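Local structure of peroxisomal acyl-coenzyme A oxidase 1 (Arabidopsis thaliana, 1W07) at residues I23-S28 and F607-H612; T287-A292 and R345-W350. The protein catalyses the FAD-dependent desaturation of long- and medium-chain acyl-CoAs to 2-trans-enoyl-CoAs in peroxisomal beta-oxidation, passing the electrons to oxygen to give hydrogen peroxide. The protein carries 1 engineered substitution. All blocks are in the same frame, centred on the assembly; numbering follows the deposited sequence.

Contact 1: I23-S28 and F607-H612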
loop_
_atom_site.group_PDB
_atom_site.type_symbol
_atom_site.label_atom_id
_atom_site.label_comp_id
_atom_site.label_asym_id
_atom_site.label_seq_id
_atom_site.Cartn_x
_atom_site.Cartn_y
_atom_site.Cartn_z
ATOM N N ILE B 23 30.910 -1.581 2.082
ATOM C CA ILE B 23 31.422 -1.157 3.387
ATOM C C ILE B 23 30.691 0.100 3.861
ATOM O O ILE B 23 30.424 0.266 5.050
ATOM C CB ILE B 23 32.927 -0.855 3.317
ATOM C CG1 ILE B 23 33.677 -2.099 2.818
ATOM C CG2 ILE B 23 33.435 -0.394 4.687
ATOM C CD1 ILE B 23 33.448 -3.329 3.670
ATOM N N VAL B 24 30.385 0.992 2.926
ATOM C CA VAL B 24 29.669 2.218 3.251
ATOM C C VAL B 24 28.299 1.866 3.843
ATOM O O VAL B 24 27.894 2.411 4.871
ATOM C CB VAL B 24 29.437 3.089 1.986
ATOM C CG1 VAL B 24 28.567 4.288 2.331
ATOM C CG2 VAL B 24 30.771 3.542 1.397
ATOM N N TRP B 25 27.594 0.949 3.187
ATOM C CA TRP B 25 26.258 0.534 3.622
ATOM C C TRP B 25 26.279 -0.126 4.999
ATOM O O TRP B 25 25.411 0.139 5.834
ATOM C CB TRP B 25 25.630 -0.421 2.587
ATOM C CG TRP B 25 24.223 -0.856 2.923
ATOM C CD1 TRP B 25 23.832 -2.038 3.488
ATOM C CD2 TRP B 25 23.032 -0.069 2.767
ATOM N NE1 TRP B 25 22.466 -2.030 3.696
ATOM C CE2 TRP B 25 21.955 -0.834 3.261
ATOM C CE3 TRP B 25 22.775 1.211 2.256
ATOM C CZ2 TRP B 25 20.636 -0.360 3.264
ATOM C CZ3 TRP B 25 21.470 1.683 2.259
ATOM C CH2 TRP B 25 20.414 0.894 2.762
ATOM N N ALA B 26 27.278 -0.973 5.226
ATOM C CA ALA B 26 27.430 -1.680 6.488
ATOM C C ALA B 26 27.822 -0.723 7.604
ATOM O O ALA B 26 27.506 -0.956 8.771
ATOM C CB ALA B 26 28.485 -2.779 6.352
ATOM N N GLY B 27 28.515 0.351 7.244
ATOM C CA GLY B 27 28.935 1.319 8.239
ATOM C C GLY B 27 30.398 1.180 8.618
ATOM O O GLY B 27 31.015 2.145 9.067
ATOM N N SER B 28 30.950 -0.022 8.461
ATOM C CA SER B 28 32.359 -0.296 8.769
ATOM C C SER B 28 32.715 -1.675 8.224
ATOM O O SER B 28 31.834 -2.419 7.790
ATOM C CB SER B 28 32.605 -0.273 10.281
ATOM O OG SER B 28 32.041 -1.402 10.928
ATOM N N PHE B 607 24.093 -3.730 -1.051
ATOM C CA PHE B 607 23.354 -4.135 0.153
ATOM C C PHE B 607 23.879 -5.491 0.625
ATOM O O PHE B 607 23.756 -5.848 1.799
ATOM C CB PHE B 607 21.854 -4.241 -0.168
ATOM C CG PHE B 607 21.243 -2.955 -0.681
ATOM C CD1 PHE B 607 20.107 -2.974 -1.487
ATOM C CD2 PHE B 607 21.799 -1.721 -0.340
ATOM C CE1 PHE B 607 19.532 -1.771 -1.948
ATOM C CE2 PHE B 607 21.237 -0.521 -0.791
ATOM C CZ PHE B 607 20.098 -0.549 -1.599
ATOM N N ASN B 608 24.458 -6.240 -0.312
ATOM C CA ASN B 608 25.028 -7.545 -0.007
ATOM C C ASN B 608 24.030 -8.572 0.538
ATOM O O ASN B 608 24.375 -9.402 1.383
ATOM C CB ASN B 608 26.188 -7.385 0.976
ATOM C CG ASN B 608 27.050 -8.607 1.039
ATOM O OD1 ASN B 608 27.458 -9.128 0.006
ATOM N ND2 ASN B 608 27.340 -9.079 2.245
ATOM N N TYR B 609 22.798 -8.518 0.048
ATOM C CA TYR B 609 21.751 -9.437 0.488
ATOM C C TYR B 609 21.857 -10.795 -0.193
ATOM O O TYR B 609 22.140 -10.867 -1.392
ATOM C CB TYR B 609 20.371 -8.835 0.183
ATOM C CG TYR B 609 19.984 -7.664 1.057
ATOM C CD1 TYR B 609 19.217 -6.618 0.547
ATOM C CD2 TYR B 609 20.360 -7.610 2.405
ATOM C CE1 TYR B 609 18.828 -5.538 1.356
ATOM C CE2 TYR B 609 19.974 -6.525 3.224
ATOM C CZ TYR B 609 19.206 -5.497 2.684
ATOM O OH TYR B 609 18.788 -4.427 3.460
ATOM N N THR B 610 21.629 -11.865 0.564
ATOM C CA THR B 610 21.672 -13.217 0.007
ATOM C C THR B 610 20.289 -13.460 -0.607
ATOM O O THR B 610 19.326 -12.769 -0.259
ATOM C CB THR B 610 21.867 -14.297 1.102
ATOM O OG1 THR B 610 20.727 -14.291 1.974
ATOM C CG2 THR B 610 23.153 -14.048 1.918
ATOM N N ASP B 611 20.176 -14.427 -1.512
ATOM C CA ASP B 611 18.882 -14.725 -2.114
ATOM C C ASP B 611 17.951 -15.262 -1.039
ATOM O O ASP B 611 16.734 -15.036 -1.077
ATOM C CB ASP B 611 19.022 -15.765 -3.223
ATOM C CG ASP B 611 19.442 -15.156 -4.548
ATOM O OD1 ASP B 611 19.330 -13.922 -4.708
ATOM O OD2 ASP B 611 19.867 -15.921 -5.429
ATOM N N HIS B 612 18.522 -15.984 -0.080
ATOM C CA HIS B 612 17.725 -16.540 1.005
ATOM C C HIS B 612 17.038 -15.424 1.786
ATOM O O HIS B 612 15.853 -15.526 2.102
ATOM C CB HIS B 612 18.599 -17.371 1.951
ATOM C CG HIS B 612 17.889 -17.840 3.182
ATOM N ND1 HIS B 612 17.722 -17.041 4.292
ATOM C CD2 HIS B 612 17.283 -19.016 3.471
ATOM C CE1 HIS B 612 17.046 -17.705 5.214
ATOM N NE2 HIS B 612 16.766 -18.906 4.740
HETATM O O HOH W 1 20.664 -3.536 5.247
#
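Trp-25 and Phe-607 form the aromatic part of this contact, which joins the last turn of helix 18-26 to the loop ahead of helix 611-614. The phenyl ring presents its CD2-CE2 side to one face of the indole: Phe-607 CD2 sits 3.7 Å from Trp-25 CE2, while Phe-607 CE2 lies 3.8 Å from Trp-25 CZ3. The six-membered ring of Trp-25 and the Phe-607 ring have centroids 4.6 Å apart, with their planes inclined at 48°. The backbone of Phe-607 adds a CH-pi contact, its CA standing 4.3 Å from the centroid of the five-membered ring of Trp-25. Holding CG anti to the backbone N (chi1 -177°) carries the indole off its helix toward segment 607-612, where its face meets the phenyl ring.

Polar contact is made through water. One molecule, in the plane of the indole at its edge, accepts from Trp-25 NE1 at 2.8 Å and also hydrogen-bonds Tyr-609 OH at 2.7 Å; that hydroxyl has a second partner in Ser-297 OG. A leucine in place of Trp-25 has no N-H to offer, and the water would probably be held less firmly, with part of the Phe-607 ring losing the flat surface it rests on.

Helix 278-309 lies beside both segments, with Ser-297 touching Trp-25 and Phe-607. Helix 328-363 contributes Leu-338 against Phe-607 and Tyr-342 edge-to-face with the indole, so helix 18-26 and the loop before helix 611-614 pack together against helices 278-309 and 328-363.

Contact 2: T287-A292 and R345-W350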
loop_
_atom_site.group_PDB
_atom_site.type_symbol
_atom_site.label_atom_id
_atom_site.label_comp_id
_atom_site.label_asym_id
_atom_site.label_seq_id
_atom_site.Cartn_x
_atom_site.Cartn_y
_atom_site.Cartn_z
ATOM N N THR B 287 16.282 2.524 16.357
ATOM C CA THR B 287 16.309 1.203 15.738
ATOM C C THR B 287 15.255 1.151 14.628
ATOM O O THR B 287 15.479 0.536 13.587
ATOM C CB THR B 287 16.032 0.076 16.767
ATOM O OG1 THR B 287 14.668 0.133 17.206
ATOM C CG2 THR B 287 16.944 0.227 17.978
ATOM N N ILE B 288 14.113 1.804 14.848
ATOM C CA ILE B 288 13.043 1.847 13.850
ATOM C C ILE B 288 13.535 2.578 12.589
ATOM O O ILE B 288 13.355 2.109 11.468
ATOM C CB ILE B 288 11.786 2.555 14.434
ATOM C CG1 ILE B 288 11.181 1.696 15.549
ATOM C CG2 ILE B 288 10.745 2.811 13.351
ATOM C CD1 ILE B 288 10.081 2.391 16.304
ATOM N N VAL B 289 14.171 3.723 12.770
ATOM C CA VAL B 289 14.687 4.471 11.636
ATOM C C VAL B 289 15.704 3.601 10.900
ATOM O O VAL B 289 15.690 3.497 9.671
ATOM C CB VAL B 289 15.363 5.781 12.084
ATOM C CG1 VAL B 289 15.902 6.500 10.888
ATOM C CG2 VAL B 289 14.361 6.663 12.823
ATOM N N ALA B 290 16.586 2.956 11.654
ATOM C CA ALA B 290 17.593 2.094 11.049
ATOM C C ALA B 290 16.913 0.960 10.293
ATOM O O ALA B 290 17.368 0.551 9.222
ATOM C CB ALA B 290 18.526 1.538 12.124
ATOM N N ASP B 291 15.807 0.463 10.841
ATOM C CA ASP B 291 15.054 -0.623 10.215
ATOM C C ASP B 291 14.448 -0.180 8.885
ATOM O O ASP B 291 14.315 -0.980 7.958
ATOM C CB ASP B 291 13.940 -1.087 11.151
ATOM C CG ASP B 291 14.162 -2.479 11.659
ATOM O OD1 ASP B 291 14.273 -3.406 10.821
ATOM O OD2 ASP B 291 14.234 -2.656 12.897
ATOM N N ALA B 292 14.074 1.095 8.799
ATOM C CA ALA B 292 13.500 1.638 7.572
ATOM C C ALA B 292 14.428 1.434 6.379
ATOM O O ALA B 292 13.988 0.990 5.319
ATOM C CB ALA B 292 13.198 3.128 7.745
ATOM N N ARG B 345 19.593 5.446 5.619
ATOM C CA ARG B 345 20.711 4.726 6.235
ATOM C C ARG B 345 21.640 5.756 6.945
ATOM O O ARG B 345 22.002 5.597 8.115
ATOM C CB ARG B 345 21.483 3.998 5.127
ATOM C CG ARG B 345 22.511 2.998 5.599
ATOM C CD ARG B 345 21.813 1.845 6.272
ATOM N NE ARG B 345 22.696 0.705 6.435
ATOM C CZ ARG B 345 22.273 -0.506 6.777
ATOM N NH1 ARG B 345 20.976 -0.729 6.985
ATOM N NH2 ARG B 345 23.144 -1.494 6.918
ATOM N N PHE B 346 22.008 6.820 6.228
ATOM C CA PHE B 346 22.890 7.850 6.782
ATOM C C PHE B 346 22.224 8.629 7.930
ATOM O O PHE B 346 22.871 8.937 8.943
ATOM C CB PHE B 346 23.337 8.798 5.658
ATOM C CG PHE B 346 24.155 8.114 4.573
ATOM C CD1 PHE B 346 24.067 8.523 3.243
ATOM C CD2 PHE B 346 24.994 7.042 4.881
ATOM C CE1 PHE B 346 24.794 7.870 2.237
ATOM C CE2 PHE B 346 25.727 6.379 3.890
ATOM C CZ PHE B 346 25.623 6.795 2.559
ATOM N N VAL B 347 20.939 8.935 7.789
ATOM C CA VAL B 347 20.264 9.654 8.853
ATOM C C VAL B 347 20.177 8.722 10.059
ATOM O O VAL B 347 20.152 9.163 11.204
ATOM C CB VAL B 347 18.847 10.138 8.423
ATOM C CG1 VAL B 347 17.829 9.014 8.552
ATOM C CG2 VAL B 347 18.443 11.350 9.257
ATOM N N GLY B 348 20.154 7.422 9.788
ATOM C CA GLY B 348 20.099 6.443 10.857
ATOM C C GLY B 348 21.431 6.406 11.581
ATOM O O GLY B 348 21.487 6.199 12.799
ATOM N N GLU B 349 22.516 6.603 10.836
ATOM C CA GLU B 349 23.851 6.603 11.438
ATOM C C GLU B 349 23.937 7.784 12.396
ATOM O O GLU B 349 24.455 7.654 13.509
ATOM C CB GLU B 349 24.936 6.765 10.364
ATOM C CG GLU B 349 25.386 5.465 9.685
ATOM C CD GLU B 349 26.357 5.711 8.524
ATOM O OE1 GLU B 349 27.111 6.708 8.560
ATOM O OE2 GLU B 349 26.377 4.892 7.582
ATOM N N TRP B 350 23.438 8.936 11.943
ATOM C CA TRP B 350 23.457 10.155 12.743
ATOM C C TRP B 350 22.618 9.974 14.005
ATOM O O TRP B 350 23.036 10.366 15.093
ATOM C CB TRP B 350 22.920 11.333 11.928
ATOM C CG TRP B 350 22.815 12.599 12.727
ATOM C CD1 TRP B 350 23.841 13.432 13.086
ATOM C CD2 TRP B 350 21.630 13.154 13.308
ATOM N NE1 TRP B 350 23.364 14.469 13.859
ATOM C CE2 TRP B 350 22.011 14.324 14.011
ATOM C CE3 TRP B 350 20.279 12.778 13.307
ATOM C CZ2 TRP B 350 21.088 15.116 14.705
ATOM C CZ3 TRP B 350 19.359 13.570 14.003
ATOM C CH2 TRP B 350 19.769 14.723 14.688
#
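Val-289 meets Val-347 and Gly-348 where two long helices of the acyl-CoA dehydrogenase-type alpha-helical domain, 278-309 and 328-363, run nearly antiparallel. Methyl CG1 of Val-289 is 3.9 Å from CG1 of Val-347 and 4.2 Å from CA of Gly-348; the two valine side chains cross at about a right angle. Val-289 CG1 reaches across because it is anti to its own backbone N (chi1 179°). Arg-345 starts away from the facing helix but bends back, its NH1 coming loosely to 4.4 Å from Ala-290 O.

The segment axes approach to 8.3 Å at 159°, and the lack of a side chain at Gly-348 is consistent with this closeness. CA of Ala-290 comes within 5.0 Å of CA of Gly-348, and a CB on the glycine would point toward the facing helix, 3.7 Å from Ala-290 CA.

Farther out, the carbonyl O of Gly-348 accepts from Gln-286 NE2, a polar link between the helices just beyond the apolar pair. On the other side of the facing segment, Ile-288 packs on Glu-424, the probable catalytic proton acceptor, and on Tyr-423. Arg-345 NE donates to Trp-25 O, and NH1 hydrogen-bonds to Asn-294 OD1 and to Ser-293 OG, which also hydrogen-bonds with Ala-290 O.

In the fold
Helices 278-309 and 328-363 meet in contact 2 and also flank contact 1, which brings segments from near the two ends of the chain against them. Both segments of contact 2 fall between those of contact 1 in sequence, yet the centres of the two contacts lie only 14 Å apart. They touch directly: the guanidinium of Arg-345 makes a cation-pi contact with Trp-25, while Val-24 packs on Phe-346. Segment 23-28 is thereby tied to the C-alpha1 helices, which belong to the helical domain that contributes to the FAD pocket, while Phe-607 packs on Leu-338, Ser-297 and Cys-301 of the same two helices.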